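Local coordinates for protein D-alanyl-D-alanine carboxypeptidase (Vibrio cholerae, PDB 5TR7) that probably removes the terminal D-alanine from peptidoglycan precursors, as a penicillin-binding serine carboxypeptidase of the PBP5 type, at residues L56-I62 and G82-S88; L13-H17 and Q158-R162. All blocks are in the same frame, centred on the assembly; numbering follows the deposited sequence.

Overall arrangement
Both contacts belong to the penicillin-binding, beta-lactamase-like domain of a single chain, yet they lie in different parts of it, with centres 31 Å apart and nearest atoms about 13 Å apart. Contact 2 brackets contact 1 in sequence: the chain runs through 13-17, then 56-62 and 82-88, and returns with 158-162. Contact 2 joins strand 10-15 of the five-stranded antiparallel sheet to helix 150-163, so it ties the sheet to the helical part of the domain. Contact 1 is a separate two-stranded ribbon that runs straight into helix 87-95 and packs on helix 100-111. The predicted substrate residue Lys201 is closer to contact 2, about 11 Å from Ile161 between side chains, whereas contact 1 lies away from the annotated sites.

Contact 1: L56-I62 and G82-S88; sequences LNDDVVI and GTTVKVS
Lys86 sets its CG anti to its carbonyl carbon and then bends at chi3 (56°), which brings its end alongside Asn57; Val60 and Val87 both hold CG2 beside their own backbone N, and these two methyls meet at 3.6 Å. They belong to a two-stranded antiparallel ribbon, strands 59-61 and 84-86, with Val87 just beyond it. Val60 and Val85 form the hydrogen-bonded pair, with Val60 N to Val85 O at 2.7 Å and a return bond from Val85 N to Val60 O. Asp59 with Lys86 and Val61 with Thr84 are the non-hydrogen-bonded pairs flanking it, their side chains on the other face from Val60 and Val85.

Past the strands the pairing goes on. Ile62 N bonds to Thr83 O, and Gly82 N to Ile62 O; Gly82 has a positive phi (77°), which suits glycine. At the other end Lys86 is the N-cap of helix 87-95, and the first turn still donates to the facing segment: Val87 N to Asp58 O, 3.1 Å, and Ser88 N to Leu56 O. The face of Val60 and Val85, extended by Ile62 CD1 against Val85 CG2 (3.8 Å), packs on Leu90 and on His109 of helix 100-111. On the outer side, Lys86 NZ reaches Asn57 OD1 at 3.0 Å, from 37° above the amide carbonyl plane.

Contact 2: L13-H17 and Q158-R162; sequences LMDYH and QALIR
The Tyr16 ring lies against helix 150-163, with Gln158 O at its edge, near the ring plane, and Ile161 CG2 and Arg162 CB approaching at a slant. Ring atom CE1 of Tyr16 is 3.5 Å from Ile161 CG2, and CD1 of Tyr16 rests on Gln158 CG at 3.7 Å. The amide of Gln158 is turned 77° from the ring, nearly perpendicular to it, while His17 ND1 lies in plane at another part of the ring edge. The guanidinium of Arg162 has one face over Ala159 CA of its own helix.

One hydrogen bond crosses the contact: Gln158 NE2 donates to Tyr16 O at 2.9 Å. The acceptor lies in the plane of the Gln158 amide, although the donor is tilted 30° from the plane of the Tyr16 carbonyl. With CG anti to the backbone N (chi1 176°) and the chain extended beyond it, Gln158 reaches from the helix to Tyr16, the first residue after the strand; its OE1 lies 4.1 Å from Met14 SD. The same side chain therefore packs its CG on the tyrosine ring and grips the tyrosine backbone with its amide. At the far end of the ring, Tyr16 OH packs close to Arg162 CA and CB.

Strand 10-15 runs between strands 21-25 and 221-230, and backbone bonds of Met14 to Val224 and of Tyr16 to Arg222 hold this end of it to the latter. Arg222 also touches the side chains of Tyr16 and Ile161. Helix 150-163 in turn packs Ala159 and Leu160 against helix 37-50, which carries the predicted catalytic Lys38, so the contact links the C-terminal end of the strand next to the sheet's edge strand 21-25 to the packed helices 150-163 and 37-50.

Contact 1: L56-I62 and G82-S88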
ATOM      1  N   LEU A  56       0.347  15.779  12.223  1.00 56.46           N
ATOM      2  CA  LEU A  56      -0.603  15.816  11.150  1.00 54.63           C
ATOM      3  C   LEU A  56      -0.938  17.281  10.734  1.00 57.69           C
ATOM      4  O   LEU A  56      -1.331  17.525   9.611  1.00 55.78           O
ATOM      5  CB  LEU A  56      -1.864  15.093  11.600  1.00 54.69           C
ATOM      6  CG  LEU A  56      -1.740  13.622  11.898  1.00 53.39           C
ATOM      7  CD1 LEU A  56      -3.049  13.068  12.348  1.00 55.14           C
ATOM      8  CD2 LEU A  56      -1.272  12.862  10.649  1.00 58.95           C
ATOM      9  N   ASN A  57      -0.709  18.234  11.636  1.00 59.36           N
ATOM     10  CA  ASN A  57      -0.966  19.664  11.402  1.00 58.68           C
ATOM     11  C   ASN A  57       0.253  20.430  10.840  1.00 61.52           C
ATOM     12  O   ASN A  57       0.125  21.617  10.545  1.00 64.32           O
ATOM     13  CB  ASN A  57      -1.461  20.363  12.684  1.00 56.85           C
ATOM     14  CG  ASN A  57      -2.846  19.878  13.138  1.00 58.72           C
ATOM     15  OD1 ASN A  57      -3.698  19.565  12.332  1.00 58.65           O
ATOM     16  ND2 ASN A  57      -3.087  19.861  14.462  1.00 58.19           N
ATOM     17  N   ASP A  58       1.414  19.788  10.660  1.00 57.06           N
ATOM     18  CA  ASP A  58       2.560  20.504  10.061  1.00 55.69           C
ATOM     19  C   ASP A  58       2.298  20.858   8.636  1.00 55.08           C
ATOM     20  O   ASP A  58       1.612  20.120   7.907  1.00 55.84           O
ATOM     21  CB  ASP A  58       3.835  19.626   9.953  1.00 61.44           C
ATOM     22  CG  ASP A  58       4.348  19.150  11.263  1.00 62.74           C
ATOM     23  OD1 ASP A  58       4.143  19.870  12.264  1.00 70.73           O
ATOM     24  OD2 ASP A  58       4.960  18.048  11.287  1.00 66.91           O
ATOM     25  N   ASP A  59       2.885  21.974   8.237  1.00 55.27           N
ATOM     26  CA  ASP A  59       2.841  22.473   6.903  1.00 58.43           C
ATOM     27  C   ASP A  59       4.092  21.920   6.239  1.00 61.52           C
ATOM     28  O   ASP A  59       5.192  22.136   6.684  1.00 62.55           O
ATOM     29  CB  ASP A  59       2.893  23.996   6.935  1.00 61.48           C
ATOM     30  CG  ASP A  59       1.712  24.591   7.630  1.00 58.52           C
ATOM     31  OD1 ASP A  59       0.564  24.291   7.290  1.00 64.15           O
ATOM     32  OD2 ASP A  59       1.922  25.379   8.523  1.00 73.51           O
ATOM     33  N   VAL A  60       3.927  21.211   5.160  1.00 61.27           N
ATOM     34  CA  VAL A  60       5.054  20.646   4.500  1.00 63.07           C
ATOM     35  C   VAL A  60       5.402  21.408   3.266  1.00 58.18           C
ATOM     36  O   VAL A  60       4.543  21.652   2.430  1.00 66.24           O
ATOM     37  CB  VAL A  60       4.752  19.186   4.063  1.00 61.72           C
ATOM     38  CG1 VAL A  60       6.013  18.556   3.485  1.00 63.57           C
ATOM     39  CG2 VAL A  60       4.268  18.359   5.246  1.00 59.07           C
ATOM     40  N   VAL A  61       6.681  21.710   3.123  1.00 61.57           N
ATOM     41  CA  VAL A  61       7.219  22.373   1.949  1.00 62.19           C
ATOM     42  C   VAL A  61       7.191  21.396   0.765  1.00 63.58           C
ATOM     43  O   VAL A  61       7.547  20.218   0.885  1.00 64.73           O
ATOM     44  CB  VAL A  61       8.695  22.701   2.134  1.00 65.97           C
ATOM     45  CG1 VAL A  61       9.253  23.379   0.887  1.00 64.18           C
ATOM     46  CG2 VAL A  61       8.896  23.600   3.340  1.00 71.77           C
ATOM     47  N   ILE A  62       6.762  21.888  -0.385  1.00 60.14           N
ATOM     48  CA  ILE A  62       6.744  21.094  -1.564  1.00 60.04           C
ATOM     49  C   ILE A  62       7.952  21.538  -2.363  1.00 60.50           C
ATOM     50  O   ILE A  62       8.003  22.662  -2.803  1.00 63.65           O
ATOM     51  CB  ILE A  62       5.460  21.333  -2.355  1.00 60.12           C
ATOM     52  CG1 ILE A  62       4.240  21.112  -1.476  1.00 65.65           C
ATOM     53  CG2 ILE A  62       5.484  20.497  -3.610  1.00 61.40           C
ATOM     54  CD1 ILE A  62       4.183  19.746  -0.785  1.00 74.19           C
ATOM     55  N   GLY A  82       6.898  25.310  -3.972  1.00 76.80           N
ATOM     56  CA  GLY A  82       6.815  26.578  -3.253  1.00 74.98           C
ATOM     57  C   GLY A  82       5.573  26.816  -2.415  1.00 70.95           C
ATOM     58  O   GLY A  82       5.421  27.876  -1.833  1.00 76.17           O
ATOM     59  N   THR A  83       4.649  25.871  -2.397  1.00 69.07           N
ATOM     60  CA  THR A  83       3.489  25.992  -1.545  1.00 67.79           C
ATOM     61  C   THR A  83       3.734  25.042  -0.383  1.00 69.63           C
ATOM     62  O   THR A  83       4.808  24.411  -0.283  1.00 69.27           O
ATOM     63  CB  THR A  83       2.214  25.489  -2.213  1.00 69.50           C
ATOM     64  OG1 THR A  83       2.312  24.044  -2.412  1.00 66.96           O
ATOM     65  CG2 THR A  83       1.893  26.317  -3.524  1.00 71.17           C
ATOM     66  N   THR A  84       2.804  25.063   0.567  1.00 60.86           N
ATOM     67  CA  THR A  84       2.845  24.121   1.625  1.00 57.72           C
ATOM     68  C   THR A  84       1.535  23.352   1.622  1.00 57.63           C
ATOM     69  O   THR A  84       0.470  23.898   1.227  1.00 64.04           O
ATOM     70  CB  THR A  84       3.043  24.741   2.990  1.00 60.54           C
ATOM     71  OG1 THR A  84       1.885  25.529   3.385  1.00 60.53           O
ATOM     72  CG2 THR A  84       4.358  25.542   3.024  1.00 60.38           C
ATOM     73  N   VAL A  85       1.608  22.131   2.129  1.00 54.12           N
ATOM     74  CA  VAL A  85       0.459  21.247   2.252  1.00 59.83           C
ATOM     75  C   VAL A  85       0.567  20.602   3.645  1.00 59.17           C
ATOM     76  O   VAL A  85       1.652  20.303   4.112  1.00 59.98           O
ATOM     77  CB  VAL A  85       0.487  20.115   1.200  1.00 57.44           C
ATOM     78  CG1 VAL A  85      -0.737  19.230   1.332  1.00 65.60           C
ATOM     79  CG2 VAL A  85       0.584  20.675  -0.212  1.00 55.47           C
ATOM     80  N   LYS A  86      -0.569  20.366   4.281  1.00 55.40           N
ATOM     81  CA  LYS A  86      -0.585  19.692   5.562  1.00 56.55           C
ATOM     82  C   LYS A  86      -0.242  18.206   5.453  1.00 53.05           C
ATOM     83  O   LYS A  86      -0.516  17.570   4.446  1.00 55.44           O
ATOM     84  CB  LYS A  86      -1.925  19.876   6.223  1.00 56.43           C
ATOM     85  CG  LYS A  86      -2.066  21.378   6.520  1.00 63.66           C
ATOM     86  CD  LYS A  86      -3.163  21.746   7.456  1.00 74.29           C
ATOM     87  CE  LYS A  86      -3.042  21.001   8.807  1.00 73.19           C
ATOM     88  NZ  LYS A  86      -3.935  21.377   9.965  1.00 68.96           N
ATOM     89  N   VAL A  87       0.401  17.681   6.495  1.00 49.88           N
ATOM     90  CA  VAL A  87       0.774  16.258   6.599  1.00 50.36           C
ATOM     91  C   VAL A  87      -0.437  15.355   6.413  1.00 50.55           C
ATOM     92  O   VAL A  87      -0.369  14.455   5.630  1.00 54.46           O
ATOM     93  CB  VAL A  87       1.455  15.927   7.942  1.00 49.80           C
ATOM     94  CG1 VAL A  87       1.481  14.437   8.224  1.00 49.98           C
ATOM     95  CG2 VAL A  87       2.860  16.475   7.955  1.00 53.42           C
ATOM     96  N   SER A  88      -1.547  15.622   7.077  1.00 50.73           N
ATOM     97  CA  SER A  88      -2.723  14.760   6.869  1.00 48.93           C
ATOM     98  C   SER A  88      -3.196  14.695   5.436  1.00 46.41           C
ATOM     99  O   SER A  88      -3.561  13.660   4.972  1.00 48.75           O
ATOM    100  CB  SER A  88      -3.889  15.126   7.779  1.00 49.32           C
ATOM    101  OG  SER A  88      -4.346  16.391   7.482  1.00 53.89           O
TER

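Contact 2: L13-H17 and Q158-R162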
ATOM      1  N   LEU A  13      -2.528 -15.792   1.049  1.00 51.64           N
ATOM      2  CA  LEU A  13      -3.660 -15.525   1.886  1.00 49.60           C
ATOM      3  C   LEU A  13      -3.166 -15.821   3.260  1.00 51.08           C
ATOM      4  O   LEU A  13      -2.697 -16.882   3.510  1.00 57.97           O
ATOM      5  CB  LEU A  13      -4.812 -16.430   1.531  1.00 55.14           C
ATOM      6  CG  LEU A  13      -5.988 -16.411   2.481  1.00 61.17           C
ATOM      7  CD1 LEU A  13      -6.440 -15.007   2.738  1.00 67.73           C
ATOM      8  CD2 LEU A  13      -7.122 -17.239   1.938  1.00 61.52           C
ATOM      9  N   MET A  14      -3.285 -14.876   4.160  1.00 54.51           N
ATOM     10  CA  MET A  14      -2.764 -15.030   5.503  1.00 54.88           C
ATOM     11  C   MET A  14      -3.763 -14.705   6.563  1.00 49.79           C
ATOM     12  O   MET A  14      -4.514 -13.740   6.446  1.00 59.63           O
ATOM     13  CB  MET A  14      -1.558 -14.094   5.645  1.00 52.81           C
ATOM     14  CG  MET A  14      -0.963 -13.975   7.033  1.00 68.13           C
ATOM     15  SD  MET A  14       0.370 -12.773   7.107  1.00 64.92           S
ATOM     16  CE  MET A  14       1.696 -13.737   6.394  1.00 68.05           C
ATOM     17  N   ASP A  15      -3.780 -15.535   7.588  1.00 53.28           N
ATOM     18  CA  ASP A  15      -4.592 -15.264   8.774  1.00 58.99           C
ATOM     19  C   ASP A  15      -3.880 -14.118   9.534  1.00 56.30           C
ATOM     20  O   ASP A  15      -2.732 -14.258   9.910  1.00 53.87           O
ATOM     21  CB  ASP A  15      -4.670 -16.521   9.659  1.00 59.95           C
ATOM     22  CG  ASP A  15      -5.126 -16.224  11.072  1.00 62.62           C
ATOM     23  OD1 ASP A  15      -5.986 -15.353  11.301  1.00 54.86           O
ATOM     24  OD2 ASP A  15      -4.571 -16.858  11.975  1.00 67.89           O
ATOM     25  N   TYR A  16      -4.573 -13.009   9.752  1.00 54.85           N
ATOM     26  CA  TYR A  16      -4.008 -11.873  10.422  1.00 46.72           C
ATOM     27  C   TYR A  16      -3.583 -12.199  11.819  1.00 51.65           C
ATOM     28  O   TYR A  16      -2.575 -11.683  12.258  1.00 55.74           O
ATOM     29  CB  TYR A  16      -4.984 -10.663  10.499  1.00 51.03           C
ATOM     30  CG  TYR A  16      -4.501  -9.562  11.425  1.00 51.51           C
ATOM     31  CD1 TYR A  16      -3.689  -8.526  10.947  1.00 53.98           C
ATOM     32  CD2 TYR A  16      -4.848  -9.541  12.770  1.00 54.29           C
ATOM     33  CE1 TYR A  16      -3.223  -7.555  11.795  1.00 49.23           C
ATOM     34  CE2 TYR A  16      -4.399  -8.531  13.619  1.00 54.26           C
ATOM     35  CZ  TYR A  16      -3.581  -7.549  13.115  1.00 51.27           C
ATOM     36  OH  TYR A  16      -3.058  -6.541  13.933  1.00 52.96           O
ATOM     37  N   HIS A  17      -4.360 -12.996  12.551  1.00 51.49           N
ATOM     38  CA  HIS A  17      -4.046 -13.279  13.954  1.00 58.75           C
ATOM     39  C   HIS A  17      -2.723 -14.031  14.186  1.00 62.07           C
ATOM     40  O   HIS A  17      -1.836 -13.527  14.856  1.00 60.23           O
ATOM     41  CB  HIS A  17      -5.202 -14.009  14.660  1.00 60.81           C
ATOM     42  CG  HIS A  17      -6.522 -13.297  14.536  1.00 65.23           C
ATOM     43  ND1 HIS A  17      -6.673 -11.948  14.828  1.00 64.64           N
ATOM     44  CD2 HIS A  17      -7.752 -13.737  14.171  1.00 68.52           C
ATOM     45  CE1 HIS A  17      -7.928 -11.582  14.594  1.00 61.28           C
ATOM     46  NE2 HIS A  17      -8.597 -12.643  14.185  1.00 68.61           N
ATOM     47  N   GLN A 158      -0.251  -6.604   7.094  1.00 46.37           N
ATOM     48  CA  GLN A 158      -0.543  -7.023   8.454  1.00 51.87           C
ATOM     49  C   GLN A 158       0.054  -6.023   9.463  1.00 57.96           C
ATOM     50  O   GLN A 158      -0.606  -5.641  10.438  1.00 50.73           O
ATOM     51  CB  GLN A 158       0.050  -8.430   8.715  1.00 50.73           C
ATOM     52  CG  GLN A 158      -0.101  -8.949  10.145  1.00 51.21           C
ATOM     53  CD  GLN A 158       0.697 -10.208  10.437  1.00 55.82           C
ATOM     54  OE1 GLN A 158       1.843 -10.348  10.071  1.00 57.34           O
ATOM     55  NE2 GLN A 158       0.036 -11.168  11.022  1.00 55.41           N
ATOM     56  N   ALA A 159       1.301  -5.625   9.230  1.00 55.94           N
ATOM     57  CA  ALA A 159       1.981  -4.664  10.125  1.00 59.27           C
ATOM     58  C   ALA A 159       1.313  -3.310  10.155  1.00 55.83           C
ATOM     59  O   ALA A 159       1.354  -2.627  11.188  1.00 54.41           O
ATOM     60  CB  ALA A 159       3.436  -4.486   9.699  1.00 58.66           C
ATOM     61  N   LEU A 160       0.759  -2.901   9.016  1.00 49.78           N
ATOM     62  CA  LEU A 160       0.047  -1.635   8.972  1.00 56.05           C
ATOM     63  C   LEU A 160      -1.143  -1.656   9.922  1.00 50.62           C
ATOM     64  O   LEU A 160      -1.383  -0.723  10.684  1.00 52.07           O
ATOM     65  CB  LEU A 160      -0.480  -1.300   7.570  1.00 49.59           C
ATOM     66  CG  LEU A 160       0.418  -0.660   6.540  1.00 51.05           C
ATOM     67  CD1 LEU A 160      -0.218  -0.771   5.136  1.00 44.89           C
ATOM     68  CD2 LEU A 160       0.795   0.764   6.926  1.00 55.78           C
ATOM     69  N   ILE A 161      -1.936  -2.705   9.824  1.00 49.42           N
ATOM     70  CA  ILE A 161      -3.112  -2.858  10.701  1.00 42.61           C
ATOM     71  C   ILE A 161      -2.685  -3.044  12.123  1.00 48.23           C
ATOM     72  O   ILE A 161      -3.236  -2.497  13.042  1.00 48.61           O
ATOM     73  CB  ILE A 161      -3.835  -4.105  10.267  1.00 46.60           C
ATOM     74  CG1 ILE A 161      -4.339  -3.940   8.832  1.00 44.94           C
ATOM     75  CG2 ILE A 161      -4.913  -4.484  11.267  1.00 44.38           C
ATOM     76  CD1 ILE A 161      -4.835  -5.244   8.209  1.00 53.70           C
ATOM     77  N   ARG A 162      -1.629  -3.802  12.323  1.00 51.06           N
ATOM     78  CA  ARG A 162      -1.190  -4.093  13.693  1.00 50.77           C
ATOM     79  C   ARG A 162      -0.489  -3.013  14.431  1.00 46.18           C
ATOM     80  O   ARG A 162      -0.694  -2.873  15.649  1.00 49.77           O
ATOM     81  CB  ARG A 162      -0.195  -5.285  13.640  1.00 50.87           C
ATOM     82  CG  ARG A 162       0.273  -5.829  14.963  1.00 53.39           C
ATOM     83  CD  ARG A 162       1.785  -6.012  14.866  1.00 64.53           C
ATOM     84  NE  ARG A 162       2.212  -7.024  13.961  1.00 61.71           N
ATOM     85  CZ  ARG A 162       3.373  -7.068  13.299  1.00 57.75           C
ATOM     86  NH1 ARG A 162       4.278  -6.103  13.209  1.00 59.82           N
ATOM     87  NH2 ARG A 162       3.588  -8.109  12.562  1.00 72.13           N
TER